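Local coordinates for protein HAD hydrolase, family IA, variant 3 (Entamoeba histolytica, PDB 6W04) that probably acts as a magnesium-dependent hydrolase of the haloacid dehalogenase superfamily, with a magnesium ion bound in its active site, at residues M1-F6 and S162-F167. Residues are numbered along the deposited sequence; the frame is centred on the assembly and turned at random.
Sequences MEAVLF and SHCIVF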
loop_
_atom_site.group_PDB
_atom_site.type_symbol
_atom_site.label_atom_id
_atom_site.label_comp_id
_atom_site.label_asym_id
_atom_site.label_seq_id
_atom_site.Cartn_x
_atom_site.Cartn_y
_atom_site.Cartn_z
ATOM N N MET A 1 -21.748 -0.328 6.221
ATOM C CA MET A 1 -20.466 0.006 5.606
ATOM C C MET A 1 -20.619 1.184 4.651
ATOM O O MET A 1 -21.444 1.154 3.742
ATOM C CB MET A 1 -19.891 -1.200 4.865
ATOM C CG MET A 1 -18.667 -0.868 4.034
ATOM S SD MET A 1 -17.905 -2.286 3.221
ATOM C CE MET A 1 -19.262 -2.890 2.232
ATOM N N GLU A 2 -19.816 2.225 4.858
ATOM C CA GLU A 2 -19.953 3.437 4.067
ATOM C C GLU A 2 -18.935 3.542 2.940
ATOM O O GLU A 2 -19.230 4.184 1.928
ATOM C CB GLU A 2 -19.860 4.676 4.971
ATOM C CG GLU A 2 -21.099 4.860 5.855
ATOM C CD GLU A 2 -21.042 6.095 6.742
ATOM O OE1 GLU A 2 -20.235 6.998 6.462
ATOM O OE2 GLU A 2 -21.814 6.168 7.726
ATOM N N ALA A 3 -17.767 2.914 3.074
ATOM C CA ALA A 3 -16.743 3.023 2.050
ATOM C C ALA A 3 -15.729 1.905 2.222
ATOM O O ALA A 3 -15.666 1.246 3.264
ATOM C CB ALA A 3 -16.039 4.385 2.094
ATOM N N VAL A 4 -14.950 1.696 1.167
ATOM C CA VAL A 4 -13.785 0.818 1.175
ATOM C C VAL A 4 -12.563 1.645 0.813
ATOM O O VAL A 4 -12.572 2.365 -0.190
ATOM C CB VAL A 4 -13.938 -0.345 0.181
ATOM C CG1 VAL A 4 -12.683 -1.216 0.181
ATOM C CG2 VAL A 4 -15.199 -1.136 0.473
ATOM N N LEU A 5 -11.505 1.530 1.608
ATOM C CA LEU A 5 -10.264 2.256 1.343
ATOM C C LEU A 5 -9.199 1.218 1.026
ATOM O O LEU A 5 -8.848 0.411 1.894
ATOM C CB LEU A 5 -9.874 3.118 2.548
ATOM C CG LEU A 5 -11.057 3.903 3.146
ATOM C CD1 LEU A 5 -10.646 4.694 4.407
ATOM C CD2 LEU A 5 -11.688 4.820 2.074
ATOM N N PHE A 6 -8.717 1.201 -0.221
ATOM C CA PHE A 6 -7.676 0.254 -0.626
ATOM C C PHE A 6 -6.278 0.861 -0.509
ATOM O O PHE A 6 -5.980 1.883 -1.143
ATOM C CB PHE A 6 -7.842 -0.191 -2.079
ATOM C CG PHE A 6 -9.130 -0.923 -2.386
ATOM C CD1 PHE A 6 -9.179 -2.308 -2.326
ATOM C CD2 PHE A 6 -10.242 -0.231 -2.842
ATOM C CE1 PHE A 6 -10.350 -3.003 -2.665
ATOM C CE2 PHE A 6 -11.427 -0.912 -3.161
ATOM C CZ PHE A 6 -11.471 -2.288 -3.082
ATOM N N SER A 162 -15.182 5.298 10.798
ATOM C CA SER A 162 -15.450 4.074 11.542
ATOM C C SER A 162 -16.431 3.159 10.831
ATOM O O SER A 162 -16.709 2.064 11.327
ATOM C CB SER A 162 -15.961 4.403 12.951
ATOM O OG SER A 162 -17.105 5.230 12.895
ATOM N N HIS A 163 -16.965 3.569 9.688
ATOM C CA HIS A 163 -17.746 2.673 8.852
ATOM C C HIS A 163 -17.011 2.357 7.556
ATOM O O HIS A 163 -17.630 2.009 6.547
ATOM C CB HIS A 163 -19.127 3.270 8.601
ATOM C CG HIS A 163 -19.890 3.511 9.866
ATOM N ND1 HIS A 163 -20.039 4.763 10.420
ATOM C CD2 HIS A 163 -20.482 2.648 10.724
ATOM C CE1 HIS A 163 -20.725 4.667 11.545
ATOM N NE2 HIS A 163 -21.006 3.393 11.753
ATOM N N CYS A 164 -15.685 2.454 7.588
ATOM C CA CYS A 164 -14.841 2.146 6.443
ATOM C C CYS A 164 -14.108 0.827 6.652
ATOM O O CYS A 164 -13.573 0.561 7.737
ATOM C CB CYS A 164 -13.805 3.254 6.189
ATOM S SG CYS A 164 -14.495 4.782 5.513
ATOM N N ILE A 165 -14.081 0.013 5.599
ATOM C CA ILE A 165 -13.150 -1.100 5.477
ATOM C C ILE A 165 -11.849 -0.591 4.869
ATOM O O ILE A 165 -11.861 0.196 3.915
ATOM C CB ILE A 165 -13.755 -2.225 4.617
ATOM C CG1 ILE A 165 -14.942 -2.853 5.344
ATOM C CG2 ILE A 165 -12.689 -3.254 4.280
ATOM C CD1 ILE A 165 -14.556 -3.665 6.604
ATOM N N VAL A 166 -10.721 -1.032 5.431
ATOM C CA VAL A 166 -9.399 -0.803 4.875
ATOM C C VAL A 166 -8.765 -2.155 4.575
ATOM O O VAL A 166 -8.745 -3.037 5.440
ATOM C CB VAL A 166 -8.513 0.013 5.831
ATOM C CG1 VAL A 166 -7.066 0.058 5.306
ATOM C CG2 VAL A 166 -9.093 1.412 6.002
ATOM N N PHE A 167 -8.282 -2.324 3.342
ATOM C CA PHE A 167 -7.474 -3.472 2.938
ATOM C C PHE A 167 -6.007 -3.059 2.996
ATOM O O PHE A 167 -5.624 -2.058 2.388
ATOM C CB PHE A 167 -7.821 -3.932 1.520
ATOM C CG PHE A 167 -9.176 -4.622 1.408
ATOM C CD1 PHE A 167 -10.263 -3.964 0.858
ATOM C CD2 PHE A 167 -9.330 -5.934 1.814
ATOM C CE1 PHE A 167 -11.501 -4.601 0.718
ATOM C CE2 PHE A 167 -10.561 -6.585 1.702
ATOM C CZ PHE A 167 -11.646 -5.910 1.150
#
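The carbonyl oxygen of Ile165 accepts the N-H of Leu5 at 2.7 Å (N to O), with an N-H...O angle of 167°, and the CA-H of Val4 also leans on it. Leu5 O repeats the pattern in the other direction, taking Phe167 N at 3.1 Å and the CA-H of Val166. With Ile165 N on Ala3 O and Glu2 N on His163 O (2.8 Å), the N-H groups of the two strands alternate as donors, the ladder of a parallel pair; the strand axes diverge by 20°. Side chains sort by parity. On one face Ala3 CB meets Cys164 SG, and Leu5 spreads over Cys164 CB and Val166 CG2, with Leu157 and Tyr150 of helix 148-157 packed against this face. On the other, the rings of Phe6 and Phe167 lie side by side, planes 15° apart and centroids 5.4 Å apart, displaced too far for a face-to-face stack. Val4 CG1, anti to its backbone N, reaches the edge of the Phe167 ring at CE1 (3.6 Å) and also lies over one face of Phe6, offset toward the rim. Met1 SD touches Ile165 CG1, although Met1 is poorly ordered. At the strand entrance the Glu2 carboxylate slants across the imidazole, OE2 3.5 Å from His163 ND1, too long to be counted as a bond; Glu2 OE1 is bonded to Ser160 N and His163 ND1 to Ser160 OG. In the Rossmann-like HAD sheet these strands are central neighbours. The regular ladder, closed by apolar layers on both faces, is consistent with a firm backbone spacing behind two magnesium ligands, Asp7 ending strand 3-7 and Asp169 following strand 164-168.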